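GTP pyrophosphokinase (Streptococcus pneumoniae, PDB 2BE3) probably catalyses transfer of pyrophosphate from ATP to the 3' position of GTP or GDP, making the alarmone (p)ppGpp, as GTP pyrophosphokinases of the RelA/SpoT family do. Local coordinates at residues Glu9-Leu12 and Asp13-Gln17; Glu192-Asp195 and Asp196-Ala200; Glu171-Lys174 and Arg175-Thr179. One frame throughout, in Å; residues are numbered along the deposited sequence.

Contact 1: residues Glu9-Leu12 and Asp13-Gln17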
ATOM      1  N   GLU A   9     -16.789  -3.155  12.651  1.00 85.02           N
ATOM      2  CA  GLU A   9     -15.887  -2.130  12.144  1.00 84.71           C
ATOM      3  C   GLU A   9     -14.447  -2.449  12.547  1.00 82.96           C
ATOM      4  O   GLU A   9     -13.525  -2.349  11.748  1.00 82.23           O
ATOM      5  CB  GLU A   9     -16.308  -0.778  12.726  1.00 84.64           C
ATOM      6  CG  GLU A   9     -15.733   0.414  12.022  1.00 87.08           C
ATOM      7  CD  GLU A   9     -16.227   1.743  12.624  1.00 87.82           C
ATOM      8  OE1 GLU A   9     -16.912   2.519  11.897  1.00 90.23           O
ATOM      9  OE2 GLU A   9     -15.944   1.987  13.828  1.00 91.41           O
ATOM     10  N   GLU A  10     -14.269  -2.852  13.795  1.00 81.76           N
ATOM     11  CA  GLU A  10     -12.968  -3.260  14.279  1.00 81.19           C
ATOM     12  C   GLU A  10     -12.473  -4.519  13.583  1.00 79.20           C
ATOM     13  O   GLU A  10     -11.268  -4.675  13.364  1.00 78.81           O
ATOM     14  CB  GLU A  10     -13.003  -3.472  15.785  1.00 81.07           C
ATOM     15  CG  GLU A  10     -13.059  -2.157  16.558  1.00 83.47           C
ATOM     16  CD  GLU A  10     -13.219  -2.358  18.078  1.00 84.41           C
ATOM     17  OE1 GLU A  10     -13.153  -3.520  18.585  1.00 88.30           O
ATOM     18  OE2 GLU A  10     -13.409  -1.331  18.767  1.00 89.38           O
ATOM     19  N   PHE A  11     -13.404  -5.402  13.222  1.00 76.89           N
ATOM     20  CA  PHE A  11     -13.037  -6.640  12.558  1.00 74.78           C
ATOM     21  C   PHE A  11     -12.633  -6.404  11.097  1.00 73.95           C
ATOM     22  O   PHE A  11     -11.675  -6.999  10.604  1.00 73.75           O
ATOM     23  CB  PHE A  11     -14.174  -7.661  12.644  1.00 73.84           C
ATOM     24  CG  PHE A  11     -13.904  -8.910  11.868  1.00 73.12           C
ATOM     25  CD1 PHE A  11     -13.035  -9.885  12.371  1.00 71.99           C
ATOM     26  CD2 PHE A  11     -14.490  -9.111  10.625  1.00 71.21           C
ATOM     27  CE1 PHE A  11     -12.778 -11.035  11.652  1.00 72.02           C
ATOM     28  CE2 PHE A  11     -14.216 -10.261   9.889  1.00 69.84           C
ATOM     29  CZ  PHE A  11     -13.375 -11.214  10.400  1.00 72.79           C
ATOM     30  N   LEU A  12     -13.360  -5.532  10.422  1.00 72.87           N
ATOM     31  CA  LEU A  12     -13.211  -5.351   8.982  1.00 73.27           C
ATOM     32  C   LEU A  12     -12.046  -4.472   8.568  1.00 73.54           C
ATOM     33  O   LEU A  12     -11.512  -4.630   7.468  1.00 74.07           O
ATOM     34  CB  LEU A  12     -14.497  -4.792   8.376  1.00 72.49           C
ATOM     35  CG  LEU A  12     -15.644  -5.788   8.366  1.00 72.60           C
ATOM     36  CD1 LEU A  12     -16.884  -5.113   7.828  1.00 72.15           C
ATOM     37  CD2 LEU A  12     -15.283  -7.064   7.598  1.00 70.67           C
ATOM     38  N   ASP A  13     -11.644  -3.564   9.453  1.00 73.89           N
ATOM     39  CA  ASP A  13     -10.538  -2.637   9.185  1.00 74.01           C
ATOM     40  C   ASP A  13      -9.286  -3.229   8.545  1.00 72.14           C
ATOM     41  O   ASP A  13      -8.830  -2.716   7.536  1.00 71.81           O
ATOM     42  CB  ASP A  13     -10.164  -1.860  10.440  1.00 74.84           C
ATOM     43  CG  ASP A  13     -10.686  -0.478  10.408  1.00 81.40           C
ATOM     44  OD1 ASP A  13     -11.290  -0.037  11.425  1.00 88.99           O
ATOM     45  OD2 ASP A  13     -10.515   0.185   9.339  1.00 89.35           O
ATOM     46  N   PRO A  14      -8.705  -4.280   9.148  1.00 71.11           N
ATOM     47  CA  PRO A  14      -7.552  -4.904   8.479  1.00 70.58           C
ATOM     48  C   PRO A  14      -7.832  -5.288   7.020  1.00 69.86           C
ATOM     49  O   PRO A  14      -6.963  -5.106   6.179  1.00 69.61           O
ATOM     50  CB  PRO A  14      -7.261  -6.149   9.329  1.00 70.10           C
ATOM     51  CG  PRO A  14      -7.905  -5.879  10.629  1.00 71.33           C
ATOM     52  CD  PRO A  14      -9.008  -4.894  10.452  1.00 70.25           C
ATOM     53  N   TYR A  15      -9.036  -5.793   6.741  1.00 69.44           N
ATOM     54  CA  TYR A  15      -9.471  -6.139   5.387  1.00 69.58           C
ATOM     55  C   TYR A  15      -9.627  -4.916   4.474  1.00 69.85           C
ATOM     56  O   TYR A  15      -9.143  -4.930   3.359  1.00 70.75           O
ATOM     57  CB  TYR A  15     -10.777  -6.956   5.450  1.00 69.69           C
ATOM     58  CG  TYR A  15     -10.615  -8.238   6.228  1.00 68.94           C
ATOM     59  CD1 TYR A  15     -10.165  -9.397   5.597  1.00 69.53           C
ATOM     60  CD2 TYR A  15     -10.871  -8.288   7.593  1.00 68.13           C
ATOM     61  CE1 TYR A  15      -9.996 -10.569   6.288  1.00 67.35           C
ATOM     62  CE2 TYR A  15     -10.702  -9.464   8.301  1.00 68.02           C
ATOM     63  CZ  TYR A  15     -10.269 -10.604   7.646  1.00 67.90           C
ATOM     64  OH  TYR A  15     -10.079 -11.779   8.345  1.00 69.38           O
ATOM     65  N   ILE A  16     -10.284  -3.861   4.942  1.00 69.43           N
ATOM     66  CA  ILE A  16     -10.319  -2.598   4.217  1.00 69.52           C
ATOM     67  C   ILE A  16      -8.872  -2.112   3.926  1.00 70.46           C
ATOM     68  O   ILE A  16      -8.530  -1.774   2.788  1.00 70.72           O
ATOM     69  CB  ILE A  16     -11.145  -1.519   5.017  1.00 69.91           C
ATOM     70  CG1 ILE A  16     -12.612  -1.941   5.144  1.00 70.00           C
ATOM     71  CG2 ILE A  16     -11.087  -0.118   4.384  1.00 65.78           C
ATOM     72  CD1 ILE A  16     -13.424  -1.140   6.192  1.00 69.85           C
ATOM     73  N   GLN A  17      -8.027  -2.099   4.952  1.00 70.06           N
ATOM     74  CA  GLN A  17      -6.622  -1.759   4.791  1.00 70.15           C
ATOM     75  C   GLN A  17      -5.900  -2.639   3.748  1.00 70.68           C
ATOM     76  O   GLN A  17      -5.241  -2.096   2.849  1.00 71.06           O
ATOM     77  CB  GLN A  17      -5.897  -1.841   6.133  1.00 69.74           C
ATOM     78  CG  GLN A  17      -4.557  -1.195   6.100  1.00 69.13           C
ATOM     79  CD  GLN A  17      -3.787  -1.394   7.368  1.00 71.63           C
ATOM     80  OE1 GLN A  17      -4.355  -1.694   8.413  1.00 75.12           O
ATOM     81  NE2 GLN A  17      -2.475  -1.263   7.282  1.00 70.67           N
TER

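Contact 2: residues Glu192-Asp195 and Asp196-Ala200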
ATOM      1  N   GLU A 192      -5.590 -18.090 -30.299  1.00 73.47           N
ATOM      2  CA  GLU A 192      -5.002 -18.675 -31.488  1.00 73.79           C
ATOM      3  C   GLU A 192      -3.959 -17.753 -32.124  1.00 72.81           C
ATOM      4  O   GLU A 192      -3.016 -18.228 -32.736  1.00 73.14           O
ATOM      5  CB  GLU A 192      -6.117 -18.943 -32.495  1.00 74.70           C
ATOM      6  CG  GLU A 192      -6.098 -20.282 -33.159  1.00 80.13           C
ATOM      7  CD  GLU A 192      -6.383 -21.411 -32.198  1.00 85.80           C
ATOM      8  OE1 GLU A 192      -7.577 -21.780 -32.036  1.00 87.91           O
ATOM      9  OE2 GLU A 192      -5.408 -21.915 -31.600  1.00 88.23           O
ATOM     10  N   ILE A 193      -4.143 -16.437 -31.999  1.00 71.90           N
ATOM     11  CA  ILE A 193      -3.178 -15.459 -32.532  1.00 70.36           C
ATOM     12  C   ILE A 193      -2.552 -14.586 -31.426  1.00 69.79           C
ATOM     13  O   ILE A 193      -2.174 -13.436 -31.661  1.00 69.98           O
ATOM     14  CB  ILE A 193      -3.789 -14.584 -33.647  1.00 70.92           C
ATOM     15  CG1 ILE A 193      -4.930 -13.713 -33.116  1.00 69.11           C
ATOM     16  CG2 ILE A 193      -4.244 -15.460 -34.843  1.00 71.23           C
ATOM     17  CD1 ILE A 193      -5.316 -12.672 -34.077  1.00 72.31           C
ATOM     18  N   ARG A 194      -2.431 -15.152 -30.230  1.00 68.69           N
ATOM     19  CA  ARG A 194      -1.836 -14.457 -29.109  1.00 68.53           C
ATOM     20  C   ARG A 194      -0.392 -14.076 -29.410  1.00 68.57           C
ATOM     21  O   ARG A 194       0.052 -12.984 -29.036  1.00 68.31           O
ATOM     22  CB  ARG A 194      -1.914 -15.306 -27.816  1.00 68.40           C
ATOM     23  CG  ARG A 194      -1.205 -14.704 -26.622  1.00 67.05           C
ATOM     24  CD  ARG A 194      -1.311 -15.618 -25.446  1.00 69.47           C
ATOM     25  NE  ARG A 194      -0.762 -15.043 -24.222  1.00 69.50           N
ATOM     26  CZ  ARG A 194       0.321 -15.509 -23.588  1.00 68.53           C
ATOM     27  NH1 ARG A 194       0.982 -16.538 -24.092  1.00 62.99           N
ATOM     28  NH2 ARG A 194       0.759 -14.910 -22.464  1.00 66.78           N
ATOM     29  N   ASP A 195       0.341 -14.979 -30.050  1.00 68.54           N
ATOM     30  CA  ASP A 195       1.757 -14.744 -30.272  1.00 70.02           C
ATOM     31  C   ASP A 195       1.916 -13.553 -31.192  1.00 69.25           C
ATOM     32  O   ASP A 195       2.776 -12.726 -30.965  1.00 69.42           O
ATOM     33  CB  ASP A 195       2.471 -15.971 -30.874  1.00 70.89           C
ATOM     34  CG  ASP A 195       2.591 -17.141 -29.899  1.00 74.58           C
ATOM     35  OD1 ASP A 195       2.313 -17.009 -28.674  1.00 78.69           O
ATOM     36  OD2 ASP A 195       2.993 -18.228 -30.374  1.00 81.35           O
ATOM     37  N   ASP A 196       1.077 -13.478 -32.226  1.00 68.76           N
ATOM     38  CA  ASP A 196       1.094 -12.370 -33.172  1.00 68.35           C
ATOM     39  C   ASP A 196       0.716 -11.050 -32.508  1.00 67.14           C
ATOM     40  O   ASP A 196       1.343 -10.026 -32.766  1.00 66.67           O
ATOM     41  CB  ASP A 196       0.141 -12.640 -34.349  1.00 69.28           C
ATOM     42  CG  ASP A 196       0.521 -13.903 -35.145  1.00 73.01           C
ATOM     43  OD1 ASP A 196       1.536 -13.894 -35.884  1.00 74.85           O
ATOM     44  OD2 ASP A 196      -0.211 -14.916 -35.040  1.00 77.70           O
ATOM     45  N   ILE A 197      -0.312 -11.079 -31.660  1.00 65.73           N
ATOM     46  CA  ILE A 197      -0.746  -9.887 -30.972  1.00 64.91           C
ATOM     47  C   ILE A 197       0.351  -9.371 -30.038  1.00 65.75           C
ATOM     48  O   ILE A 197       0.611  -8.169 -30.020  1.00 65.86           O
ATOM     49  CB  ILE A 197      -2.060 -10.120 -30.189  1.00 65.06           C
ATOM     50  CG1 ILE A 197      -3.240 -10.356 -31.158  1.00 62.91           C
ATOM     51  CG2 ILE A 197      -2.320  -8.956 -29.220  1.00 62.17           C
ATOM     52  CD1 ILE A 197      -4.372 -11.175 -30.548  1.00 58.05           C
ATOM     53  N   GLN A 198       1.006 -10.266 -29.292  1.00 65.38           N
ATOM     54  CA  GLN A 198       2.008  -9.856 -28.310  1.00 66.73           C
ATOM     55  C   GLN A 198       3.278  -9.335 -28.980  1.00 66.50           C
ATOM     56  O   GLN A 198       3.880  -8.371 -28.527  1.00 66.74           O
ATOM     57  CB  GLN A 198       2.290 -10.969 -27.255  1.00 66.14           C
ATOM     58  CG  GLN A 198       1.053 -11.313 -26.423  1.00 66.48           C
ATOM     59  CD  GLN A 198       1.283 -12.371 -25.308  1.00 69.31           C
ATOM     60  OE1 GLN A 198       0.911 -12.142 -24.156  1.00 74.52           O
ATOM     61  NE2 GLN A 198       1.849 -13.535 -25.662  1.00 66.55           N
ATOM     62  N   GLU A 199       3.651  -9.937 -30.092  1.00 67.19           N
ATOM     63  CA  GLU A 199       4.777  -9.472 -30.857  1.00 69.36           C
ATOM     64  C   GLU A 199       4.513  -8.023 -31.334  1.00 68.35           C
ATOM     65  O   GLU A 199       5.364  -7.150 -31.176  1.00 67.96           O
ATOM     66  CB  GLU A 199       5.017 -10.476 -31.990  1.00 68.96           C
ATOM     67  CG  GLU A 199       6.015 -10.121 -33.098  1.00 72.95           C
ATOM     68  CD  GLU A 199       6.180 -11.325 -34.081  1.00 75.08           C
ATOM     69  OE1 GLU A 199       5.294 -11.478 -34.961  1.00 79.83           O
ATOM     70  OE2 GLU A 199       7.168 -12.136 -33.949  1.00 81.98           O
ATOM     71  N   ALA A 200       3.314  -7.771 -31.859  1.00 68.30           N
ATOM     72  CA  ALA A 200       2.884  -6.423 -32.239  1.00 68.60           C
ATOM     73  C   ALA A 200       2.855  -5.413 -31.074  1.00 69.05           C
ATOM     74  O   ALA A 200       3.368  -4.314 -31.208  1.00 68.08           O
ATOM     75  CB  ALA A 200       1.564  -6.485 -32.964  1.00 68.54           C
TER

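Contact 3: residues Glu171-Lys174 and Arg175-Thr179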
ATOM      1  N   GLU A 171     -35.433 -19.375 -20.056  1.00 83.98           N
ATOM      2  CA  GLU A 171     -34.934 -18.406 -20.993  1.00 84.73           C
ATOM      3  C   GLU A 171     -33.599 -17.798 -20.573  1.00 83.78           C
ATOM      4  O   GLU A 171     -32.741 -17.537 -21.423  1.00 84.24           O
ATOM      5  CB  GLU A 171     -35.950 -17.287 -21.231  1.00 85.00           C
ATOM      6  CG  GLU A 171     -35.412 -16.219 -22.179  1.00 89.23           C
ATOM      7  CD  GLU A 171     -35.211 -16.729 -23.631  1.00 95.35           C
ATOM      8  OE1 GLU A 171     -35.316 -17.968 -23.884  1.00 96.72           O
ATOM      9  OE2 GLU A 171     -34.956 -15.876 -24.520  1.00 95.44           O
ATOM     10  N   ILE A 172     -33.456 -17.534 -19.279  1.00 82.18           N
ATOM     11  CA  ILE A 172     -32.260 -16.922 -18.751  1.00 80.97           C
ATOM     12  C   ILE A 172     -31.087 -17.919 -18.776  1.00 80.90           C
ATOM     13  O   ILE A 172     -29.992 -17.580 -19.238  1.00 80.41           O
ATOM     14  CB  ILE A 172     -32.532 -16.304 -17.365  1.00 80.84           C
ATOM     15  CG1 ILE A 172     -33.205 -14.938 -17.568  1.00 80.25           C
ATOM     16  CG2 ILE A 172     -31.251 -16.166 -16.568  1.00 79.40           C
ATOM     17  CD1 ILE A 172     -34.067 -14.463 -16.421  1.00 79.84           C
ATOM     18  N   LYS A 173     -31.347 -19.151 -18.334  1.00 80.32           N
ATOM     19  CA  LYS A 173     -30.394 -20.244 -18.433  1.00 80.04           C
ATOM     20  C   LYS A 173     -29.902 -20.518 -19.876  1.00 79.93           C
ATOM     21  O   LYS A 173     -28.701 -20.681 -20.101  1.00 79.27           O
ATOM     22  CB  LYS A 173     -30.998 -21.503 -17.805  1.00 80.55           C
ATOM     23  CG  LYS A 173     -29.999 -22.626 -17.569  1.00 82.03           C
ATOM     24  CD  LYS A 173     -28.932 -22.244 -16.516  1.00 84.45           C
ATOM     25  CE  LYS A 173     -27.932 -23.382 -16.231  1.00 85.28           C
ATOM     26  NZ  LYS A 173     -26.616 -23.143 -16.915  1.00 86.23           N
ATOM     27  N   LYS A 174     -30.815 -20.560 -20.845  1.00 79.67           N
ATOM     28  CA  LYS A 174     -30.432 -20.778 -22.237  1.00 80.15           C
ATOM     29  C   LYS A 174     -29.416 -19.713 -22.633  1.00 79.30           C
ATOM     30  O   LYS A 174     -28.419 -20.006 -23.302  1.00 79.73           O
ATOM     31  CB  LYS A 174     -31.654 -20.756 -23.193  1.00 80.69           C
ATOM     32  CG  LYS A 174     -31.332 -20.336 -24.679  1.00 81.77           C
ATOM     33  CD  LYS A 174     -32.545 -19.737 -25.444  1.00 82.12           C
ATOM     34  CE  LYS A 174     -32.180 -19.411 -26.901  1.00 83.58           C
ATOM     35  NZ  LYS A 174     -33.313 -18.846 -27.713  1.00 84.38           N
ATOM     36  N   ARG A 175     -29.671 -18.490 -22.187  1.00 77.82           N
ATOM     37  CA  ARG A 175     -28.833 -17.359 -22.507  1.00 77.08           C
ATOM     38  C   ARG A 175     -27.495 -17.396 -21.760  1.00 75.92           C
ATOM     39  O   ARG A 175     -26.449 -17.124 -22.341  1.00 75.94           O
ATOM     40  CB  ARG A 175     -29.597 -16.072 -22.209  1.00 77.39           C
ATOM     41  CG  ARG A 175     -29.344 -15.010 -23.225  1.00 79.64           C
ATOM     42  CD  ARG A 175     -29.855 -15.436 -24.566  1.00 81.54           C
ATOM     43  NE  ARG A 175     -31.278 -15.155 -24.709  1.00 85.42           N
ATOM     44  CZ  ARG A 175     -31.910 -15.058 -25.881  1.00 85.03           C
ATOM     45  NH1 ARG A 175     -31.247 -15.230 -27.023  1.00 83.32           N
ATOM     46  NH2 ARG A 175     -33.206 -14.781 -25.903  1.00 85.54           N
ATOM     47  N   LEU A 176     -27.535 -17.749 -20.479  1.00 74.49           N
ATOM     48  CA  LEU A 176     -26.322 -17.995 -19.712  1.00 73.71           C
ATOM     49  C   LEU A 176     -25.410 -19.031 -20.376  1.00 73.34           C
ATOM     50  O   LEU A 176     -24.198 -18.867 -20.416  1.00 72.96           O
ATOM     51  CB  LEU A 176     -26.648 -18.392 -18.271  1.00 73.10           C
ATOM     52  CG  LEU A 176     -27.058 -17.234 -17.342  1.00 73.39           C
ATOM     53  CD1 LEU A 176     -27.236 -17.702 -15.888  1.00 73.63           C
ATOM     54  CD2 LEU A 176     -26.060 -16.077 -17.419  1.00 72.44           C
ATOM     55  N   GLU A 177     -26.002 -20.073 -20.937  1.00 73.60           N
ATOM     56  CA  GLU A 177     -25.227 -21.154 -21.534  1.00 73.37           C
ATOM     57  C   GLU A 177     -24.668 -20.752 -22.884  1.00 73.25           C
ATOM     58  O   GLU A 177     -23.506 -21.053 -23.162  1.00 73.14           O
ATOM     59  CB  GLU A 177     -26.051 -22.432 -21.633  1.00 73.26           C
ATOM     60  CG  GLU A 177     -26.350 -23.012 -20.248  1.00 76.23           C
ATOM     61  CD  GLU A 177     -27.339 -24.163 -20.276  1.00 80.53           C
ATOM     62  OE1 GLU A 177     -27.963 -24.394 -21.346  1.00 83.13           O
ATOM     63  OE2 GLU A 177     -27.496 -24.840 -19.222  1.00 82.94           O
ATOM     64  N   ILE A 178     -25.458 -20.063 -23.716  1.00 71.82           N
ATOM     65  CA  ILE A 178     -24.886 -19.630 -24.977  1.00 71.79           C
ATOM     66  C   ILE A 178     -23.798 -18.562 -24.806  1.00 71.14           C
ATOM     67  O   ILE A 178     -22.745 -18.658 -25.461  1.00 70.85           O
ATOM     68  CB  ILE A 178     -25.912 -19.398 -26.184  1.00 72.46           C
ATOM     69  CG1 ILE A 178     -25.511 -18.222 -27.066  1.00 72.39           C
ATOM     70  CG2 ILE A 178     -27.348 -19.219 -25.749  1.00 73.89           C
ATOM     71  CD1 ILE A 178     -25.586 -18.602 -28.569  1.00 76.11           C
ATOM     72  N   THR A 179     -24.024 -17.587 -23.913  1.00 69.88           N
ATOM     73  CA  THR A 179     -23.013 -16.575 -23.636  1.00 68.58           C
ATOM     74  C   THR A 179     -21.749 -17.194 -23.043  1.00 68.11           C
ATOM     75  O   THR A 179     -20.657 -16.798 -23.424  1.00 68.01           O
ATOM     76  CB  THR A 179     -23.531 -15.377 -22.771  1.00 68.73           C
ATOM     77  OG1 THR A 179     -24.065 -15.849 -21.522  1.00 69.35           O
ATOM     78  CG2 THR A 179     -24.604 -14.609 -23.527  1.00 67.85           C
TER

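Contact 1: residues Glu9-Leu12 and Asp13-Gln17
Y15 reaches back along one helix to F11 and L12, and its side chain can be traced atom by atom. CB rests on the carbonyl of L12, 3.2 Å from L12 O. Because chi1 is -60°, CG sits beside the backbone N and opposite the carbonyl carbon, and the ring is carried back over the preceding turn. One edge of that ring then runs past two carbonyl oxygens lying near its plane: Y15 CD2 is 3.4 Å from F11 O, and L12 O borders the same edge. Further out, Y15 CE2 meets F11 CZ at 3.8 Å, over one face of the phenyl ring but displaced toward its rim. The hydroxyl Y15 OH comes 3.9 Å from F11 CZ, a van der Waals approach. With the two planes at 40°, the pair is neither a parallel stack nor T-shaped.

Between F11 and Y15 the helix is kinked at P14. P14 has no N-H to give, and its CD instead abuts F11 O at 3.4 Å; nor does the N of Y15 reach F11 O. Regular bonding holds on both flanks of the break, with D13 N donating to E9 O (3.2 Å) and I16 N to L12 O (2.9 Å, 163°). This helix, 6-35, packs on the mixed sheet of the RelA/SpoT-type nucleotidyltransferase fold: Y15 touches I139 of strand 137-147, while L12 and I16 both reach V49 of strand 42-49. F11 leans on L69 of helix 69-72 and has a bound tetraethylene glycol about 3 Å from its side chain. On the polar side, the D13 carboxylate forms a salt bridge through OD2 with K35 of the second subunit, whose side chain also packs on E9 and I16.

Contact 2: residues Glu192-Asp195 and Asp196-Ala200
Q198, D195 and D196 have the most surface covered along the first turns of helix 194-203, and each meets its neighbours in a different way. Q198 lies back along R194. Its aliphatic part covers a backbone carbonyl, with Q198 CG 3.3 Å from R194 O, and that same oxygen accepts the N-H of Q198 at 2.9 Å with an N-H...O angle of 159°. CG is opposite the carbonyl carbon (chi1 -62°) and the chain is extended beyond it, which lays the end of the amide across one face of the R194 guanidinium. The two planes are 50° apart, too inclined for a parallel stack, and which end of the amide carries the nitrogen is uncertain.

D195 takes part mainly through its backbone: D195 O receives E199 N at 3.1 Å, and E199 CB packs 3.3 Å from the same oxygen. The D196 carboxylate comes near I193, D196 OD2 lying 3.9 Å from I193 CB, with the two side chains nearly perpendicular. I193 occupies the N-cap position, where its hydrocarbon side chain offers no capping acceptor; instead its carbonyl starts the helical ladder by accepting I197 N (3.0 Å), and I193 CG1 meets I197 CD1 at 3.7 Å. Two carboxylates in this first turn would probably suit the positive end of the helix dipole.

R194 NH2 forms salt bridges with D88 and with E91 of helix 89-97, tying the turn to that part of the fold. I197 packs on F85 in the loop between strand 77-83 and helix 89-97, so the last helix modelled, next in sequence after helix 170-191, lies against the loop and the start of helix 89-97.

Contact 3: residues Glu171-Lys174 and Arg175-Thr179
Paired i to i+4 salt bridges mark this surface turn near the start of helix 170-191, two charged pairs on different flanks of the helix. K173 bends at chi2 (65°) and again at chi4, bringing its ammonium forward to E177, where K173 NZ meets E177 OE2 at 3.0 Å. The lysine arrives on the anti side of that oxygen, 21° out of the carboxylate plane, while the extended E177 chain passes over K173 O at its CG. In the second pair E171 and R175 run side by side in the same direction, their carboxylate and guanidinium planes 85° apart. The modelled 2.5 Å from E171 OE2 to R175 NH2 is shorter than expected, so its exact geometry is doubtful. K174 NZ comes 4.2 Å from R175 NH1, and the negative charge of E171 would probably offset some of this repulsion.

I172 and L176 face helix 148-164. I172 CG2 approaches L176 CD1 at 4.4 Å, and L176 N donates to I172 O at 2.8 Å. L176 is buried against E157 and L160 of helix 148-164 and against F168 in the connecting loop; I172 touches Y164, and L176 O accepts a hydrogen bond from W153, seating this helix on helix 148-164.

How the contacts relate
Each contact lies within its own helix, contact 2 taking in the residues just before it, yet their surroundings differ. Contact 1 is the partly buried one, with aromatic and aliphatic groups facing the sheet and a charge bridging to the second subunit. Contacts 2 and 3 lie at the surface and touch no other chain of the assembly. Contact 3 pairs K173 with E177, and less surely E171 with R175, within the helix, whereas the arginine of contact 2 finds its acids on another part of the chain. Helices 170-191 and 194-203 follow one another, but the centres of contacts 2 and 3 are about 31 Å apart; both lie across the chain's centre from contact 1.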